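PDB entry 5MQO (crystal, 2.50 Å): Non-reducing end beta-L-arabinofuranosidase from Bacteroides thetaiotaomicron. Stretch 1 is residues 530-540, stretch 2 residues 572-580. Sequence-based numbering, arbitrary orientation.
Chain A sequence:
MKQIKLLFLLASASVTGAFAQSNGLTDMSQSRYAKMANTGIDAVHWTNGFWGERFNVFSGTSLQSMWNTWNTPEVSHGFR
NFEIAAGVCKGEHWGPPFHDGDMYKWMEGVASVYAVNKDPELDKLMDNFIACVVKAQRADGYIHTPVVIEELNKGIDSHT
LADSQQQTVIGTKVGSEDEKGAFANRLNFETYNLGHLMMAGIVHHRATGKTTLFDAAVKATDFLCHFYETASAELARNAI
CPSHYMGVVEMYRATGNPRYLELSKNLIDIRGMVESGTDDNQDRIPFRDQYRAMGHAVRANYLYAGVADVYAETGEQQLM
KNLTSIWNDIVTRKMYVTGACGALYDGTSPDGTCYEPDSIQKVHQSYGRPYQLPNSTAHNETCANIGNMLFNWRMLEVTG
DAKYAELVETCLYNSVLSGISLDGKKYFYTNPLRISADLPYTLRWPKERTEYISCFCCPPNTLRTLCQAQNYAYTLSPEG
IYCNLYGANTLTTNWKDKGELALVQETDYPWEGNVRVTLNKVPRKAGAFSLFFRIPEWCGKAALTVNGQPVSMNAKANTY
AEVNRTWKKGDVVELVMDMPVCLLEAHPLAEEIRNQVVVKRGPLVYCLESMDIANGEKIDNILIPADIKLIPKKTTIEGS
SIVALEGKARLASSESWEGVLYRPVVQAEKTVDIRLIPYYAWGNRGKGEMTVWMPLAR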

ATOM      1  N   SER A 530      -7.048  -2.424 -26.961  1.00 70.16           N
ATOM      2  CA  SER A 530      -7.408  -1.232 -26.179  1.00 67.57           C
ATOM      3  C   SER A 530      -6.278  -0.660 -25.313  1.00 66.55           C
ATOM      4  O   SER A 530      -5.318  -1.354 -24.943  1.00 67.53           O
ATOM      5  N   LEU A 531      -6.390   0.624 -25.015  1.00 64.62           N
ATOM      6  CA  LEU A 531      -5.620   1.238 -23.934  1.00 64.41           C
ATOM      7  C   LEU A 531      -6.616   1.807 -22.959  1.00 61.84           C
ATOM      8  O   LEU A 531      -7.358   2.725 -23.299  1.00 65.12           O
ATOM      9  N   PHE A 532      -6.628   1.278 -21.744  1.00 60.22           N
ATOM     10  CA  PHE A 532      -7.597   1.700 -20.734  1.00 58.78           C
ATOM     11  C   PHE A 532      -6.922   2.693 -19.815  1.00 58.47           C
ATOM     12  O   PHE A 532      -5.776   2.467 -19.409  1.00 61.11           O
ATOM     13  N   PHE A 533      -7.628   3.765 -19.472  1.00 58.35           N
ATOM     14  CA  PHE A 533      -7.133   4.772 -18.505  1.00 59.55           C
ATOM     15  C   PHE A 533      -8.063   4.881 -17.330  1.00 58.24           C
ATOM     16  O   PHE A 533      -9.251   5.209 -17.480  1.00 60.36           O
ATOM     17  N   ARG A 534      -7.544   4.603 -16.146  1.00 58.49           N
ATOM     18  CA  ARG A 534      -8.368   4.728 -14.949  1.00 57.76           C
ATOM     19  C   ARG A 534      -8.752   6.197 -14.781  1.00 56.63           C
ATOM     20  O   ARG A 534      -7.916   7.074 -14.943  1.00 57.06           O
ATOM     21  N   ILE A 535     -10.028   6.452 -14.535  1.00 57.09           N
ATOM     22  CA  ILE A 535     -10.481   7.745 -14.027  1.00 59.23           C
ATOM     23  C   ILE A 535     -10.598   7.677 -12.497  1.00 58.25           C
ATOM     24  O   ILE A 535     -11.491   6.990 -11.999  1.00 55.77           O
ATOM     25  N   PRO A 536      -9.694   8.377 -11.754  1.00 58.63           N
ATOM     26  CA  PRO A 536      -9.776   8.426 -10.280  1.00 58.72           C
ATOM     27  C   PRO A 536     -11.128   8.828  -9.693  1.00 57.37           C
ATOM     28  O   PRO A 536     -11.843   9.633 -10.281  1.00 54.29           O
ATOM     29  N   GLU A 537     -11.444   8.230  -8.543  1.00 59.84           N
ATOM     30  CA  GLU A 537     -12.674   8.475  -7.798  1.00 59.89           C
ATOM     31  C   GLU A 537     -12.744   9.942  -7.452  1.00 58.44           C
ATOM     32  O   GLU A 537     -13.795  10.550  -7.560  1.00 59.10           O
ATOM     33  N   TRP A 538     -11.610  10.519  -7.086  1.00 57.12           N
ATOM     34  CA  TRP A 538     -11.533  11.969  -6.857  1.00 58.93           C
ATOM     35  C   TRP A 538     -11.783  12.897  -8.062  1.00 60.40           C
ATOM     36  O   TRP A 538     -11.976  14.090  -7.854  1.00 59.31           O
ATOM     37  N   CYS A 539     -11.773  12.380  -9.295  1.00 65.08           N
ATOM     38  CA  CYS A 539     -11.784  13.222 -10.512  1.00 70.42           C
ATOM     39  C   CYS A 539     -13.173  13.477 -11.125  1.00 78.91           C
ATOM     40  O   CYS A 539     -13.807  12.547 -11.692  1.00 79.59           O
ATOM     41  N   GLY A 540     -13.592  14.751 -11.067  1.00 80.88           N
ATOM     42  CA  GLY A 540     -14.906  15.184 -11.554  1.00 83.04           C
ATOM     43  C   GLY A 540     -15.038  15.494 -13.045  1.00 84.55           C
ATOM     44  O   GLY A 540     -16.145  15.393 -13.604  1.00 81.16           O
ATOM     45  N   VAL A 572      -0.146   8.821 -29.933  1.00 71.88           N
ATOM     46  CA  VAL A 572      -0.096   9.582 -28.689  1.00 69.08           C
ATOM     47  C   VAL A 572      -1.497   9.677 -28.113  1.00 68.03           C
ATOM     48  O   VAL A 572      -2.383  10.225 -28.753  1.00 69.99           O
ATOM     49  N   VAL A 573      -1.693   9.140 -26.914  1.00 66.07           N
ATOM     50  CA  VAL A 573      -2.900   9.397 -26.133  1.00 65.26           C
ATOM     51  C   VAL A 573      -2.566  10.368 -24.998  1.00 65.39           C
ATOM     52  O   VAL A 573      -1.472  10.318 -24.418  1.00 61.32           O
ATOM     53  N   GLU A 574      -3.524  11.231 -24.676  1.00 68.92           N
ATOM     54  CA  GLU A 574      -3.326  12.271 -23.682  1.00 72.63           C
ATOM     55  C   GLU A 574      -4.569  12.445 -22.794  1.00 73.88           C
ATOM     56  O   GLU A 574      -5.606  12.950 -23.228  1.00 76.75           O
ATOM     57  N   LEU A 575      -4.446  12.001 -21.545  1.00 73.90           N
ATOM     58  CA  LEU A 575      -5.482  12.155 -20.537  1.00 68.83           C
ATOM     59  C   LEU A 575      -5.266  13.485 -19.878  1.00 66.38           C
ATOM     60  O   LEU A 575      -4.149  13.761 -19.444  1.00 63.88           O
ATOM     61  N   VAL A 576      -6.305  14.319 -19.837  1.00 65.36           N
ATOM     62  CA  VAL A 576      -6.287  15.536 -19.011  1.00 65.49           C
ATOM     63  C   VAL A 576      -7.316  15.388 -17.903  1.00 61.68           C
ATOM     64  O   VAL A 576      -8.502  15.407 -18.174  1.00 59.72           O
ATOM     65  N   MET A 577      -6.849  15.216 -16.671  1.00 62.88           N
ATOM     66  CA  MET A 577      -7.716  15.143 -15.473  1.00 63.76           C
ATOM     67  C   MET A 577      -7.690  16.496 -14.813  1.00 63.44           C
ATOM     68  O   MET A 577      -6.623  17.040 -14.614  1.00 64.71           O
ATOM     69  N   ASP A 578      -8.849  17.064 -14.511  1.00 65.95           N
ATOM     70  CA  ASP A 578      -8.884  18.244 -13.655  1.00 69.91           C
ATOM     71  C   ASP A 578      -8.455  17.814 -12.284  1.00 67.86           C
ATOM     72  O   ASP A 578      -8.904  16.791 -11.788  1.00 70.86           O
ATOM     73  N   MET A 579      -7.603  18.610 -11.669  1.00 64.41           N
ATOM     74  CA  MET A 579      -7.059  18.284 -10.380  1.00 60.78           C
ATOM     75  C   MET A 579      -7.180  19.485  -9.454  1.00 57.78           C
ATOM     76  O   MET A 579      -6.196  20.051  -9.006  1.00 58.80           O
ATOM     77  N   PRO A 580      -8.404  19.884  -9.149  1.00 57.01           N
ATOM     78  CA  PRO A 580      -8.591  21.001  -8.209  1.00 56.53           C
ATOM     79  C   PRO A 580      -8.320  20.610  -6.763  1.00 55.63           C
ATOM     80  O   PRO A 580      -8.096  19.442  -6.473  1.00 56.54           O
TER

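The two stretches meet through an almost wholly apolar side-chain interface, in which two strands running nearly parallel (11° between their directions) pack with no hydrogen bond between them. Their spacing is too wide for backbone pairing, so the gap is filled by side chains alternating along each strand: Leu531 and Phe533 point toward the second stretch, while Val573, Leu575 and Met577 point back.

At the N-terminal end of this contact, Leu531 (m, t) brings CD1 to 4.0 Å from CG2 of Val573, whose chi1 is t. Phe533, with chi1 m and chi2 of 80°, turns its ring back toward the same valine, CZ lying 3.6 Å from Val573 CG1 in an oblique approach. Leu575 (t, p) fills the next position: its CD2 is 4.3 Å from Phe533 CB, and its CD1 is 4.2 Å from CD1 of Ile535, an m, m side chain that leaves its backbone sideways but whose end comes nearer. Arg534 touches the second stretch only through its backbone, O lying 4.2 Å from Leu575 CD2; its guanidinium group is hydrogen-bonded elsewhere in the structure.

Beyond the strand, a type I turn from Pro536 to Cys539, closed by a 2.9 Å hydrogen bond from Cys539 N to Pro536 O, gathers three residues around Met577. The m, t, m conformation of Met577 places its SD 3.8 Å from Pro536 CD and 5.4 Å from the centroid of the six-membered ring of Trp538, an oblique sulfur-aromatic contact. Cys539 (t) points toward the second stretch, with SG 3.9 Å from Met577 CB. Trp538, chi1 p and chi2 -99°, starts sideways yet reaches across: CH2 lies 3.7 Å from CE of Met579 (t, t, m), and CZ3 lies 3.6 Å from Asp578 O, which sits at the ring edge.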

ATOM      1  CB  SER A 530      -8.629  -1.529 -25.310  1.00 67.84           C
ATOM      2  OG  SER A 530      -9.813  -1.632 -26.079  1.00 66.48           O
ATOM      3  CB  LEU A 531      -4.711   2.366 -24.439  1.00 64.58           C
ATOM      4  CG  LEU A 531      -3.437   1.960 -25.184  1.00 66.56           C
ATOM      5  CD1 LEU A 531      -2.578   3.191 -25.473  1.00 67.85           C
ATOM      6  CD2 LEU A 531      -2.617   0.928 -24.428  1.00 67.41           C
ATOM      7  CB  PHE A 532      -8.063   0.522 -19.912  1.00 55.45           C
ATOM      8  CG  PHE A 532      -8.721  -0.558 -20.702  1.00 55.94           C
ATOM      9  CD1 PHE A 532      -7.969  -1.509 -21.371  1.00 56.75           C
ATOM     10  CD2 PHE A 532     -10.107  -0.680 -20.716  1.00 58.45           C
ATOM     11  CE1 PHE A 532      -8.573  -2.541 -22.077  1.00 57.10           C
ATOM     12  CE2 PHE A 532     -10.727  -1.714 -21.409  1.00 58.93           C
ATOM     13  CZ  PHE A 532      -9.951  -2.644 -22.101  1.00 59.16           C
ATOM     14  CB  PHE A 533      -6.993   6.149 -19.170  1.00 62.20           C
ATOM     15  CG  PHE A 533      -6.037   6.144 -20.317  1.00 63.41           C
ATOM     16  CD1 PHE A 533      -6.441   5.661 -21.565  1.00 63.42           C
ATOM     17  CD2 PHE A 533      -4.723   6.537 -20.128  1.00 62.78           C
ATOM     18  CE1 PHE A 533      -5.552   5.597 -22.608  1.00 64.67           C
ATOM     19  CE2 PHE A 533      -3.835   6.486 -21.167  1.00 64.36           C
ATOM     20  CZ  PHE A 533      -4.244   6.014 -22.410  1.00 66.34           C
ATOM     21  CB  ARG A 534      -7.633   4.189 -13.717  1.00 58.45           C
ATOM     22  CG  ARG A 534      -8.462   4.204 -12.443  1.00 59.50           C
ATOM     23  CD  ARG A 534      -7.761   3.467 -11.332  1.00 59.82           C
ATOM     24  NE  ARG A 534      -6.646   4.257 -10.875  1.00 60.62           N
ATOM     25  CZ  ARG A 534      -6.722   5.261 -10.004  1.00 63.98           C
ATOM     26  NH1 ARG A 534      -5.608   5.925  -9.661  1.00 62.60           N
ATOM     27  NH2 ARG A 534      -7.894   5.602  -9.456  1.00 67.43           N
ATOM     28  CB  ILE A 535     -11.856   8.123 -14.592  1.00 61.06           C
ATOM     29  CG1 ILE A 535     -11.874   7.973 -16.125  1.00 62.35           C
ATOM     30  CG2 ILE A 535     -12.225   9.527 -14.119  1.00 62.48           C
ATOM     31  CD1 ILE A 535     -10.662   8.555 -16.831  1.00 64.11           C
ATOM     32  CB  PRO A 536      -8.702   9.451  -9.893  1.00 58.05           C
ATOM     33  CG  PRO A 536      -7.668   9.284 -10.945  1.00 58.98           C
ATOM     34  CD  PRO A 536      -8.404   8.926 -12.220  1.00 58.51           C
ATOM     35  CB  GLU A 537     -12.721   7.623  -6.518  1.00 62.57           C
ATOM     36  CG  GLU A 537     -14.107   7.579  -5.874  1.00 65.57           C
ATOM     37  CD  GLU A 537     -14.175   6.846  -4.540  1.00 65.45           C
ATOM     38  OE1 GLU A 537     -13.127   6.482  -3.973  1.00 71.45           O
ATOM     39  OE2 GLU A 537     -15.298   6.631  -4.042  1.00 64.52           O
ATOM     40  CB  TRP A 538     -10.203  12.350  -6.183  1.00 56.98           C
ATOM     41  CG  TRP A 538      -8.974  11.924  -6.873  1.00 55.89           C
ATOM     42  CD1 TRP A 538      -8.223  10.845  -6.570  1.00 56.34           C
ATOM     43  CD2 TRP A 538      -8.310  12.584  -7.963  1.00 57.25           C
ATOM     44  NE1 TRP A 538      -7.129  10.771  -7.397  1.00 57.51           N
ATOM     45  CE2 TRP A 538      -7.161  11.820  -8.273  1.00 57.60           C
ATOM     46  CE3 TRP A 538      -8.572  13.742  -8.712  1.00 57.06           C
ATOM     47  CZ2 TRP A 538      -6.270  12.172  -9.311  1.00 58.19           C
ATOM     48  CZ3 TRP A 538      -7.688  14.088  -9.755  1.00 57.43           C
ATOM     49  CH2 TRP A 538      -6.552  13.302 -10.039  1.00 57.24           C
ATOM     50  CB  CYS A 539     -10.887  12.616 -11.596  1.00 69.80           C
ATOM     51  SG  CYS A 539     -10.806  13.609 -13.110  1.00 63.29           S
ATOM     52  CB  VAL A 572       0.466  10.991 -28.965  1.00 70.03           C
ATOM     53  CG1 VAL A 572       0.121  11.984 -27.861  1.00 71.45           C
ATOM     54  CG2 VAL A 572       1.972  10.920 -29.166  1.00 70.81           C
ATOM     55  CB  VAL A 573      -3.472   8.114 -25.506  1.00 65.68           C
ATOM     56  CG1 VAL A 573      -4.891   8.358 -25.000  1.00 67.21           C
ATOM     57  CG2 VAL A 573      -3.466   6.975 -26.502  1.00 64.42           C
ATOM     58  CB  GLU A 574      -2.935  13.588 -24.355  1.00 76.74           C
ATOM     59  CG  GLU A 574      -2.223  14.560 -23.426  1.00 79.95           C
ATOM     60  CD  GLU A 574      -1.675  15.773 -24.156  1.00 81.91           C
ATOM     61  OE1 GLU A 574      -0.637  15.635 -24.849  1.00 81.49           O
ATOM     62  OE2 GLU A 574      -2.300  16.853 -24.033  1.00 80.86           O
ATOM     63  CB  LEU A 575      -5.331  11.051 -19.510  1.00 69.57           C
ATOM     64  CG  LEU A 575      -6.333  11.028 -18.360  1.00 72.62           C
ATOM     65  CD1 LEU A 575      -7.762  10.837 -18.850  1.00 74.62           C
ATOM     66  CD2 LEU A 575      -5.958   9.934 -17.375  1.00 71.19           C
ATOM     67  CB  VAL A 576      -6.607  16.818 -19.823  1.00 68.47           C
ATOM     68  CG1 VAL A 576      -6.534  18.071 -18.942  1.00 66.79           C
ATOM     69  CG2 VAL A 576      -5.669  16.952 -21.005  1.00 69.75           C
ATOM     70  CB  MET A 577      -7.204  14.091 -14.462  1.00 62.65           C
ATOM     71  CG  MET A 577      -7.320  12.638 -14.934  1.00 61.99           C
ATOM     72  SD  MET A 577      -6.284  11.396 -14.083  1.00 60.95           S
ATOM     73  CE  MET A 577      -4.674  11.780 -14.741  1.00 63.75           C
ATOM     74  CB  ASP A 578     -10.280  18.832 -13.536  1.00 75.11           C
ATOM     75  CG  ASP A 578     -10.645  19.714 -14.704  1.00 81.68           C
ATOM     76  OD1 ASP A 578      -9.921  19.727 -15.747  1.00 82.09           O
ATOM     77  OD2 ASP A 578     -11.687  20.397 -14.559  1.00 86.96           O
ATOM     78  CB  MET A 579      -5.617  17.832 -10.557  1.00 60.53           C
ATOM     79  CG  MET A 579      -5.062  17.219  -9.296  1.00 62.43           C
ATOM     80  SD  MET A 579      -3.331  16.834  -9.414  1.00 64.24           S
ATOM     81  CE  MET A 579      -3.433  15.303 -10.306  1.00 63.61           C
ATOM     82  CB  PRO A 580     -10.071  21.314  -8.349  1.00 56.97           C
ATOM     83  CG  PRO A 580     -10.687  19.965  -8.604  1.00 57.74           C
ATOM     84  CD  PRO A 580      -9.684  19.237  -9.495  1.00 58.13           C
TER